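Local structure of aminotransferase (Psychrobacter arcticus 273-4, 3IF2) at residues K57-D62 with N69-I74; G185-R190 with F367-F372; K349-D354 with V436-Y441. The protein binds pyridoxal 5'-phosphate and probably catalyses the transfer of amino groups, perhaps between valine and pyruvate. All coordinates share one frame; numbering follows the deposited sequence.

Interaction 1: residues K57-D62 with N69-I74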
loop_
_atom_site.group_PDB
_atom_site.type_symbol
_atom_site.label_atom_id
_atom_site.label_comp_id
_atom_site.label_asym_id
_atom_site.label_seq_id
_atom_site.Cartn_x
_atom_site.Cartn_y
_atom_site.Cartn_z
ATOM N N LYS A 57 -18.359 -6.099 -15.854
ATOM C CA LYS A 57 -18.542 -6.670 -17.177
ATOM C C LYS A 57 -18.345 -5.593 -18.244
ATOM O O LYS A 57 -17.579 -5.817 -19.202
ATOM C CB LYS A 57 -19.919 -7.323 -17.322
ATOM C CG LYS A 57 -20.120 -8.585 -16.519
ATOM C CD LYS A 57 -21.555 -9.065 -16.598
ATOM C CE LYS A 57 -21.736 -10.463 -15.953
ATOM N NZ LYS A 57 -21.061 -11.611 -16.694
ATOM N N ALA A 58 -18.992 -4.434 -18.061
ATOM C CA ALA A 58 -18.896 -3.323 -19.014
ATOM C C ALA A 58 -17.438 -2.920 -19.265
ATOM O O ALA A 58 -17.057 -2.760 -20.424
ATOM C CB ALA A 58 -19.729 -2.118 -18.588
ATOM N N LEU A 59 -16.628 -2.794 -18.203
ATOM C CA LEU A 59 -15.182 -2.490 -18.341
ATOM C C LEU A 59 -14.366 -3.534 -19.131
ATOM O O LEU A 59 -13.323 -3.197 -19.672
ATOM C CB LEU A 59 -14.506 -2.275 -16.995
ATOM C CG LEU A 59 -14.926 -1.060 -16.194
ATOM C CD1 LEU A 59 -14.039 -1.062 -14.949
ATOM C CD2 LEU A 59 -14.786 0.249 -16.973
ATOM N N GLY A 60 -14.820 -4.781 -19.160
ATOM C CA GLY A 60 -14.177 -5.841 -19.938
ATOM C C GLY A 60 -14.759 -6.081 -21.330
ATOM O O GLY A 60 -14.136 -6.795 -22.115
ATOM N N ASN A 61 -15.930 -5.489 -21.626
ATOM C CA ASN A 61 -16.638 -5.633 -22.914
ATOM C C ASN A 61 -16.560 -4.402 -23.850
ATOM O O ASN A 61 -17.218 -4.421 -24.877
ATOM C CB ASN A 61 -18.126 -6.024 -22.656
ATOM C CG ASN A 61 -18.299 -7.457 -22.082
ATOM O OD1 ASN A 61 -17.422 -8.297 -22.216
ATOM N ND2 ASN A 61 -19.454 -7.733 -21.469
ATOM N N ASP A 62 -15.763 -3.369 -23.525
ATOM C CA ASP A 62 -15.615 -2.139 -24.375
ATOM C C ASP A 62 -14.334 -2.103 -25.257
ATOM O O ASP A 62 -13.864 -1.025 -25.680
ATOM C CB ASP A 62 -15.767 -0.845 -23.558
ATOM C CG ASP A 62 -14.621 -0.595 -22.551
ATOM O OD1 ASP A 62 -13.651 -1.403 -22.449
ATOM O OD2 ASP A 62 -14.717 0.441 -21.843
ATOM N N ASN A 69 -7.938 -4.754 -25.934
ATOM C CA ASN A 69 -7.768 -3.371 -25.381
ATOM C C ASN A 69 -8.974 -2.759 -24.588
ATOM O O ASN A 69 -9.263 -1.564 -24.727
ATOM C CB ASN A 69 -7.377 -2.395 -26.508
ATOM C CG ASN A 69 -8.541 -2.116 -27.502
ATOM O OD1 ASN A 69 -9.455 -2.934 -27.671
ATOM N ND2 ASN A 69 -8.515 -0.958 -28.119
ATOM N N SER A 70 -9.661 -3.553 -23.765
ATOM C CA SER A 70 -10.747 -3.050 -22.918
ATOM C C SER A 70 -10.242 -2.172 -21.758
ATOM O O SER A 70 -9.067 -2.204 -21.424
ATOM C CB SER A 70 -11.576 -4.208 -22.357
ATOM O OG SER A 70 -10.761 -5.147 -21.694
ATOM N N SER A 71 -11.141 -1.390 -21.159
ATOM C CA SER A 71 -10.798 -0.498 -20.020
ATOM C C SER A 71 -10.158 -1.274 -18.866
ATOM O O SER A 71 -9.175 -0.831 -18.294
ATOM C CB SER A 71 -12.036 0.266 -19.500
ATOM O OG SER A 71 -12.506 1.194 -20.449
ATOM N N ALA A 72 -10.728 -2.441 -18.573
ATOM C CA ALA A 72 -10.212 -3.362 -17.574
ATOM C C ALA A 72 -8.747 -3.707 -17.863
ATOM O O ALA A 72 -7.914 -3.598 -16.968
ATOM C CB ALA A 72 -11.075 -4.622 -17.495
ATOM N N ILE A 73 -8.434 -4.084 -19.106
ATOM C CA ILE A 73 -7.040 -4.387 -19.491
ATOM C C ILE A 73 -6.102 -3.170 -19.373
ATOM O O ILE A 73 -4.995 -3.290 -18.845
ATOM C CB ILE A 73 -6.964 -5.043 -20.925
ATOM C CG1 ILE A 73 -7.518 -6.483 -20.884
ATOM C CG2 ILE A 73 -5.551 -5.034 -21.485
ATOM C CD1 ILE A 73 -6.889 -7.468 -19.846
ATOM N N ILE A 74 -6.552 -2.009 -19.829
ATOM C CA ILE A 74 -5.725 -0.796 -19.799
ATOM C C ILE A 74 -5.388 -0.405 -18.346
ATOM O O ILE A 74 -4.235 -0.046 -18.032
ATOM C CB ILE A 74 -6.400 0.377 -20.618
ATOM C CG1 ILE A 74 -6.406 0.027 -22.127
ATOM C CG2 ILE A 74 -5.686 1.703 -20.412
ATOM C CD1 ILE A 74 -7.295 0.933 -22.984
#
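Ser71 OG gives its hydrogen to Asp62 OD2 at 2.7 Å, the shortest polar bond between 57-62 and 69-74. The other oxygen of the same carboxylate is used as well: Ser71 N donates to Asp62 OD1 over 2.8 Å in a nearly straight bond, 168° at the hydrogen. Both oxygens receive their donors on syn lone pairs, so the hydroxyl and the amide of one serine hold the carboxylate like a two-pronged fork and fix its rotation. The first torsion of Asp62 (68°) tucks CG between its own N and C, which swings the carboxylate across to the serine. An aspartate suits this place because Ser71 opens helix 71-77, where amide hydrogens lack partners from a preceding turn; its negative charge probably also interacts favourably with the helix N-terminus. Ser70, the N-cap residue, brings CB to 3.5 Å from Asp62 OD1.

A backbone bond lies beside this fork. Ala72 N donates to Leu59 O at 2.9 Å. One helix beginning thus uses a carbonyl from the last turn of another. The neighbouring side chains are small enough to permit this: Ser70 CB comes to 3.4 Å from Leu59 O, and Ala72 CB sits 4.2 Å from Leu59 CB. Leucine adds reach, its CD2 branch lying 3.7 Å from Ser71 CB.

The contact thus ties the end of helix 46-60 to the start of helix 71-77 after a short connection without regular structure. Helix 311-321 covers the apolar side, where Ala314 and Ile315 touch Leu59 and Phe311 touches Ala72. The second subunit packs here too, its Leu53 against Ser70 and its Tyr56 against Ala72, so the corner between the two helices belongs to the dimer interface.

Interaction 2: residues G185-R190 with F367-F372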
loop_
_atom_site.group_PDB
_atom_site.type_symbol
_atom_site.label_atom_id
_atom_site.label_comp_id
_atom_site.label_asym_id
_atom_site.label_seq_id
_atom_site.Cartn_x
_atom_site.Cartn_y
_atom_site.Cartn_z
ATOM N N GLY A 185 -32.636 4.967 27.419
ATOM C CA GLY A 185 -31.573 3.973 27.490
ATOM C C GLY A 185 -30.563 4.213 26.380
ATOM O O GLY A 185 -29.939 3.267 25.917
ATOM N N PHE A 186 -30.420 5.480 25.961
ATOM C CA PHE A 186 -29.453 5.917 24.951
ATOM C C PHE A 186 -28.634 7.107 25.436
ATOM O O PHE A 186 -29.008 7.784 26.384
ATOM C CB PHE A 186 -30.118 6.289 23.613
ATOM C CG PHE A 186 -30.874 5.165 22.968
ATOM C CD1 PHE A 186 -32.222 4.938 23.288
ATOM C CD2 PHE A 186 -30.257 4.338 22.021
ATOM C CE1 PHE A 186 -32.949 3.885 22.679
ATOM C CE2 PHE A 186 -30.978 3.276 21.403
ATOM C CZ PHE A 186 -32.323 3.055 21.734
ATOM N N PHE A 187 -27.513 7.344 24.759
ATOM C CA PHE A 187 -26.602 8.445 25.083
ATOM C C PHE A 187 -25.794 8.907 23.872
ATOM O O PHE A 187 -25.740 8.220 22.851
ATOM C CB PHE A 187 -25.680 8.054 26.244
ATOM C CG PHE A 187 -24.697 6.939 25.930
ATOM C CD1 PHE A 187 -25.113 5.614 25.878
ATOM C CD2 PHE A 187 -23.343 7.212 25.768
ATOM C CE1 PHE A 187 -24.210 4.577 25.617
ATOM C CE2 PHE A 187 -22.420 6.179 25.514
ATOM C CZ PHE A 187 -22.860 4.864 25.426
ATOM N N LYS A 188 -25.211 10.096 23.997
ATOM C CA LYS A 188 -24.398 10.699 22.955
ATOM C C LYS A 188 -23.174 11.336 23.580
ATOM O O LYS A 188 -23.299 12.163 24.494
ATOM C CB LYS A 188 -25.192 11.793 22.211
ATOM C CG LYS A 188 -24.577 12.239 20.827
ATOM C CD LYS A 188 -25.044 13.639 20.380
ATOM C CE LYS A 188 -24.696 14.011 18.931
ATOM N NZ LYS A 188 -23.309 13.682 18.441
ATOM N N TYR A 189 -21.999 10.952 23.083
ATOM C CA TYR A 189 -20.736 11.564 23.480
ATOM C C TYR A 189 -20.700 12.965 22.856
ATOM O O TYR A 189 -21.187 13.137 21.723
ATOM C CB TYR A 189 -19.523 10.762 22.972
ATOM C CG TYR A 189 -19.330 9.396 23.593
ATOM C CD1 TYR A 189 -19.125 9.257 24.965
ATOM C CD2 TYR A 189 -19.250 8.238 22.801
ATOM C CE1 TYR A 189 -18.908 7.997 25.549
ATOM C CE2 TYR A 189 -19.039 6.968 23.380
ATOM C CZ TYR A 189 -18.858 6.871 24.753
ATOM O OH TYR A 189 -18.658 5.641 25.311
ATOM N N ARG A 190 -20.150 13.934 23.604
ATOM C CA ARG A 190 -20.003 15.323 23.127
ATOM C C ARG A 190 -18.627 15.909 23.477
ATOM O O ARG A 190 -18.025 15.563 24.491
ATOM C CB ARG A 190 -21.180 16.223 23.578
ATOM C CG ARG A 190 -22.462 15.984 22.725
ATOM C CD ARG A 190 -23.455 17.167 22.697
ATOM N NE ARG A 190 -24.301 17.282 23.888
ATOM C CZ ARG A 190 -25.531 16.782 23.989
ATOM N NH1 ARG A 190 -26.080 16.117 22.976
ATOM N NH2 ARG A 190 -26.210 16.946 25.112
ATOM N N PHE A 367 -21.934 -0.114 13.340
ATOM C CA PHE A 367 -21.753 -0.702 14.672
ATOM C C PHE A 367 -22.727 -0.151 15.687
ATOM O O PHE A 367 -23.189 0.980 15.539
ATOM C CB PHE A 367 -20.366 -0.353 15.238
ATOM C CG PHE A 367 -19.237 -0.587 14.291
ATOM C CD1 PHE A 367 -18.745 -1.876 14.070
ATOM C CD2 PHE A 367 -18.648 0.483 13.615
ATOM C CE1 PHE A 367 -17.686 -2.102 13.173
ATOM C CE2 PHE A 367 -17.579 0.266 12.716
ATOM C CZ PHE A 367 -17.100 -1.027 12.502
ATOM N N LEU A 368 -23.030 -0.963 16.703
ATOM C CA LEU A 368 -23.715 -0.489 17.924
ATOM C C LEU A 368 -22.648 -0.512 19.072
ATOM O O LEU A 368 -21.843 -1.466 19.197
ATOM C CB LEU A 368 -24.982 -1.293 18.272
ATOM C CG LEU A 368 -26.233 -1.003 17.414
ATOM C CD1 LEU A 368 -27.331 -1.973 17.744
ATOM C CD2 LEU A 368 -26.739 0.410 17.572
ATOM N N TRP A 369 -22.639 0.550 19.867
ATOM C CA TRP A 369 -21.713 0.728 20.992
ATOM C C TRP A 369 -22.548 0.604 22.261
ATOM O O TRP A 369 -23.372 1.478 22.536
ATOM C CB TRP A 369 -21.055 2.093 20.860
ATOM C CG TRP A 369 -20.029 2.481 21.881
ATOM C CD1 TRP A 369 -20.155 3.442 22.843
ATOM C CD2 TRP A 369 -18.709 1.965 22.009
ATOM N NE1 TRP A 369 -19.007 3.545 23.560
ATOM C CE2 TRP A 369 -18.101 2.643 23.080
ATOM C CE3 TRP A 369 -17.979 0.977 21.329
ATOM C CZ2 TRP A 369 -16.790 2.385 23.483
ATOM C CZ3 TRP A 369 -16.667 0.711 21.740
ATOM C CH2 TRP A 369 -16.092 1.416 22.807
ATOM N N LEU A 370 -22.333 -0.499 22.990
ATOM C CA LEU A 370 -23.099 -0.870 24.182
ATOM C C LEU A 370 -22.314 -0.530 25.438
ATOM O O LEU A 370 -21.138 -0.883 25.518
ATOM C CB LEU A 370 -23.410 -2.381 24.176
ATOM C CG LEU A 370 -24.515 -2.935 23.251
ATOM C CD1 LEU A 370 -24.489 -2.345 21.871
ATOM C CD2 LEU A 370 -24.433 -4.457 23.169
ATOM N N TRP A 371 -22.971 0.152 26.393
ATOM C CA TRP A 371 -22.392 0.546 27.699
ATOM C C TRP A 371 -23.142 -0.142 28.857
ATOM O O TRP A 371 -24.299 0.160 29.114
ATOM C CB TRP A 371 -22.412 2.074 27.836
ATOM C CG TRP A 371 -21.975 2.653 29.174
ATOM C CD1 TRP A 371 -21.087 2.107 30.074
ATOM C CD2 TRP A 371 -22.316 3.940 29.695
ATOM N NE1 TRP A 371 -20.916 2.945 31.156
ATOM C CE2 TRP A 371 -21.646 4.084 30.947
ATOM C CE3 TRP A 371 -23.133 4.989 29.241
ATOM C CZ2 TRP A 371 -21.777 5.234 31.747
ATOM C CZ3 TRP A 371 -23.270 6.143 30.048
ATOM C CH2 TRP A 371 -22.594 6.247 31.290
ATOM N N PHE A 372 -22.456 -1.066 29.529
ATOM C CA PHE A 372 -22.973 -1.796 30.684
ATOM C C PHE A 372 -22.559 -1.028 31.939
ATOM O O PHE A 372 -21.436 -1.198 32.409
ATOM C CB PHE A 372 -22.401 -3.226 30.713
ATOM C CG PHE A 372 -22.623 -3.996 29.444
ATOM C CD1 PHE A 372 -23.898 -4.434 29.095
ATOM C CD2 PHE A 372 -21.559 -4.315 28.604
ATOM C CE1 PHE A 372 -24.108 -5.153 27.914
ATOM C CE2 PHE A 372 -21.759 -5.035 27.431
ATOM C CZ PHE A 372 -23.035 -5.453 27.084
#
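Trp369 reaches Tyr189 through the nitrogen of its indole: NE1 donates to Tyr189 OH at 2.8 Å, with 164° at the hydrogen. The hydroxyl oxygen lies almost in the indole plane, and NE1 in turn stands at the edge of the phenol ring, so the two rings meet rim to rim, their planes inclined to each other and not stacked. With CG anti to the backbone N (chi1 -178°), the indole extends across the sheet surface far enough for this bond. The phenol oxygen is also hydrogen-bonded to His410 NE2, so tyrosine, which can both give and accept, suits a buried place between two nitrogens. Trp369 CD1 also lies 4.0 Å from Phe187 CZ.

Two residues on, Trp371 projects from the same side of its strand and meets Phe187 in a T-shaped (edge-to-face) pair. The indole edge points at the phenyl face, with CE3 standing 3.7 Å above the ring's centre; the six-membered rings are 5.0 Å apart between centroids and their planes are turned by 68°. Trp371 CB presses on Phe187 CZ at 3.7 Å, while NE1, on the far part of the indole, bonds to Glu413.

The strands do not pair with each other, since 357-360 runs between them, its Met358 touching both Phe187 and Trp371. Large aromatic residues bridge that width, and their alternation on 367-372 gathers them on one face, an aromatic layer on the twisted mixed sheet consistent with the small domain of a fold-type I aminotransferase.

Interaction 3: residues K349-D354 with V436-Y441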
loop_
_atom_site.group_PDB
_atom_site.type_symbol
_atom_site.label_atom_id
_atom_site.label_comp_id
_atom_site.label_asym_id
_atom_site.label_seq_id
_atom_site.Cartn_x
_atom_site.Cartn_y
_atom_site.Cartn_z
ATOM N N LYS A 349 -32.881 -4.759 23.567
ATOM C CA LYS A 349 -33.924 -4.403 24.545
ATOM C C LYS A 349 -34.763 -5.594 25.029
ATOM O O LYS A 349 -35.300 -5.520 26.111
ATOM C CB LYS A 349 -34.805 -3.234 24.066
ATOM C CG LYS A 349 -34.030 -1.900 24.069
ATOM C CD LYS A 349 -34.924 -0.666 23.978
ATOM C CE LYS A 349 -34.142 0.629 24.313
ATOM N NZ LYS A 349 -33.585 0.718 25.722
ATOM N N GLN A 350 -34.877 -6.677 24.258
ATOM C CA GLN A 350 -35.565 -7.903 24.739
ATOM C C GLN A 350 -34.666 -8.678 25.694
ATOM O O GLN A 350 -35.157 -9.241 26.659
ATOM C CB GLN A 350 -35.980 -8.829 23.602
ATOM C CG GLN A 350 -37.115 -8.283 22.791
ATOM C CD GLN A 350 -37.334 -9.001 21.451
ATOM O OE1 GLN A 350 -36.518 -9.824 21.000
ATOM N NE2 GLN A 350 -38.440 -8.660 20.796
ATOM N N ALA A 351 -33.367 -8.736 25.390
ATOM C CA ALA A 351 -32.372 -9.442 26.218
ATOM C C ALA A 351 -32.098 -8.701 27.552
ATOM O O ALA A 351 -32.323 -9.236 28.634
ATOM C CB ALA A 351 -31.073 -9.631 25.422
ATOM N N LEU A 352 -31.646 -7.458 27.436
ATOM C CA LEU A 352 -31.311 -6.575 28.560
ATOM C C LEU A 352 -32.460 -5.558 28.559
ATOM O O LEU A 352 -33.568 -5.964 28.233
ATOM C CB LEU A 352 -29.924 -5.991 28.305
ATOM C CG LEU A 352 -28.886 -7.103 28.003
ATOM C CD1 LEU A 352 -27.596 -6.560 27.388
ATOM C CD2 LEU A 352 -28.625 -7.962 29.264
ATOM N N GLY A 353 -32.285 -4.284 28.919
ATOM C CA GLY A 353 -33.452 -3.344 28.840
ATOM C C GLY A 353 -34.051 -3.132 30.212
ATOM O O GLY A 353 -34.352 -1.994 30.575
ATOM N N ASP A 354 -34.269 -4.230 30.949
ATOM C CA ASP A 354 -34.555 -4.148 32.389
ATOM C C ASP A 354 -33.237 -3.895 33.149
ATOM O O ASP A 354 -33.277 -3.482 34.309
ATOM C CB ASP A 354 -35.158 -5.447 32.962
ATOM C CG ASP A 354 -36.603 -5.679 32.562
ATOM O OD1 ASP A 354 -37.400 -4.710 32.504
ATOM O OD2 ASP A 354 -36.936 -6.863 32.357
ATOM N N VAL A 436 -25.147 -14.151 29.317
ATOM C CA VAL A 436 -23.899 -13.924 30.065
ATOM C C VAL A 436 -23.964 -12.665 30.956
ATOM O O VAL A 436 -23.644 -12.752 32.155
ATOM C CB VAL A 436 -22.657 -13.909 29.131
ATOM C CG1 VAL A 436 -21.391 -13.493 29.885
ATOM C CG2 VAL A 436 -22.475 -15.286 28.483
ATOM N N VAL A 437 -24.438 -11.552 30.382
ATOM C CA VAL A 437 -24.521 -10.262 31.092
ATOM C C VAL A 437 -25.577 -10.245 32.198
ATOM O O VAL A 437 -25.322 -9.721 33.282
ATOM C CB VAL A 437 -24.722 -9.066 30.113
ATOM C CG1 VAL A 437 -25.040 -7.772 30.865
ATOM C CG2 VAL A 437 -23.483 -8.886 29.222
ATOM N N ARG A 438 -26.760 -10.798 31.930
ATOM C CA ARG A 438 -27.804 -10.877 32.959
ATOM C C ARG A 438 -27.313 -11.693 34.153
ATOM O O ARG A 438 -27.485 -11.271 35.291
ATOM C CB ARG A 438 -29.103 -11.482 32.423
ATOM C CG ARG A 438 -29.954 -10.550 31.544
ATOM C CD ARG A 438 -31.406 -11.085 31.424
ATOM N NE ARG A 438 -31.455 -12.497 31.033
ATOM C CZ ARG A 438 -31.357 -12.983 29.789
ATOM N NH1 ARG A 438 -31.202 -12.186 28.723
ATOM N NH2 ARG A 438 -31.400 -14.307 29.614
ATOM N N GLU A 439 -26.677 -12.832 33.870
ATOM C CA GLU A 439 -26.122 -13.740 34.893
ATOM C C GLU A 439 -25.093 -13.005 35.782
ATOM O O GLU A 439 -25.068 -13.227 37.001
ATOM C CB GLU A 439 -25.537 -14.999 34.205
ATOM C CG GLU A 439 -25.167 -16.192 35.085
ATOM C CD GLU A 439 -23.871 -16.037 35.871
ATOM O OE1 GLU A 439 -22.968 -15.263 35.469
ATOM O OE2 GLU A 439 -23.741 -16.717 36.906
ATOM N N LEU A 440 -24.267 -12.146 35.168
ATOM C CA LEU A 440 -23.274 -11.315 35.881
ATOM C C LEU A 440 -23.945 -10.295 36.802
ATOM O O LEU A 440 -23.567 -10.190 37.977
ATOM C CB LEU A 440 -22.310 -10.587 34.913
ATOM C CG LEU A 440 -21.091 -11.316 34.305
ATOM C CD1 LEU A 440 -21.273 -12.841 34.117
ATOM C CD2 LEU A 440 -20.673 -10.617 32.976
ATOM N N TYR A 441 -24.916 -9.547 36.280
ATOM C CA TYR A 441 -25.654 -8.561 37.099
ATOM C C TYR A 441 -26.474 -9.191 38.236
ATOM O O TYR A 441 -26.608 -8.593 39.303
ATOM C CB TYR A 441 -26.577 -7.671 36.256
ATOM C CG TYR A 441 -25.905 -6.503 35.555
ATOM C CD1 TYR A 441 -25.519 -5.367 36.275
ATOM C CD2 TYR A 441 -25.708 -6.499 34.165
ATOM C CE1 TYR A 441 -24.923 -4.268 35.640
ATOM C CE2 TYR A 441 -25.114 -5.399 33.518
ATOM C CZ TYR A 441 -24.729 -4.294 34.266
ATOM O OH TYR A 441 -24.167 -3.227 33.650
#
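Leu352 and Arg438 join two helix ends in a small helix-helix contact: the long helix 324-351 finishes beside the C-terminal helix 423-441. Both helices pack on the sheet that contains strand 367-372, where Phe372 touches Leu352 as well as Val437, an arrangement consistent with the helical layer of the small domain in fold-type I aminotransferases.

The apolar part rests on one methyl group. Leu352 CD2 lies 3.7 Å from Arg438 CG and 3.9 Å from Val437 CG1, so it rests against the aliphatic base of Arg438 and a branch of Val437, the residue before it. Leucine fits because its two branches divide the work: CD2 meets helix 423-441, while CD1 turns to Phe372 of the sheet. The valine, with CG1 anti to the backbone N (chi1 170°), offers a branched, short surface to the buried part of the contact.

The polar part is a single bond. Arg438 NH1 donates to Ala351 O at 3.2 Å, a bent bond with 144° at the hydrogen, reaching the oxygen from above the carbonyl plane. A bend at the third torsion (-51°) turns the guanidinium so that the NH1 side of its edge meets this oxygen, which lies somewhat tilted from the guanidinium plane; CD is only 3.5 Å from Ala351 O. Arginine suits the place twice over: its methylenes lie beside Leu352, and its positive charge probably interacts favourably with the C-terminal end of a helix, whose last carbonyls lack partners in a following turn. An alanine at Arg438 would remove CG and the guanidinium, and so is likely to cost Ala351 O this donor and leave Leu352 CD2 without one of its two neighbours.

The methyl of Ala351 is short enough to let the guanidinium come down to the carbonyl of the same residue, with Ala351 CB 4.2 Å from Arg438 NH1.

How the interactions relate
Interaction 1 closes first along the chain and lies apart from the others: its centre is 46 Å from that of interaction 2 and 54 Å from that of interaction 3, across the centre of the chain, at the border with the second subunit. Interactions 2 and 3 alternate in sequence, are 16 Å apart between centres and touch directly. Strand 367-372 links them: its Trp369 and Trp371 serve interaction 2, while Phe372 touches Leu352, Val437 and Tyr441 of interaction 3. Phe186 likewise meets Lys349. Together these two contacts place the same mixed sheet between an aromatic layer and two helices, whereas interaction 1 belongs to the dimer contact.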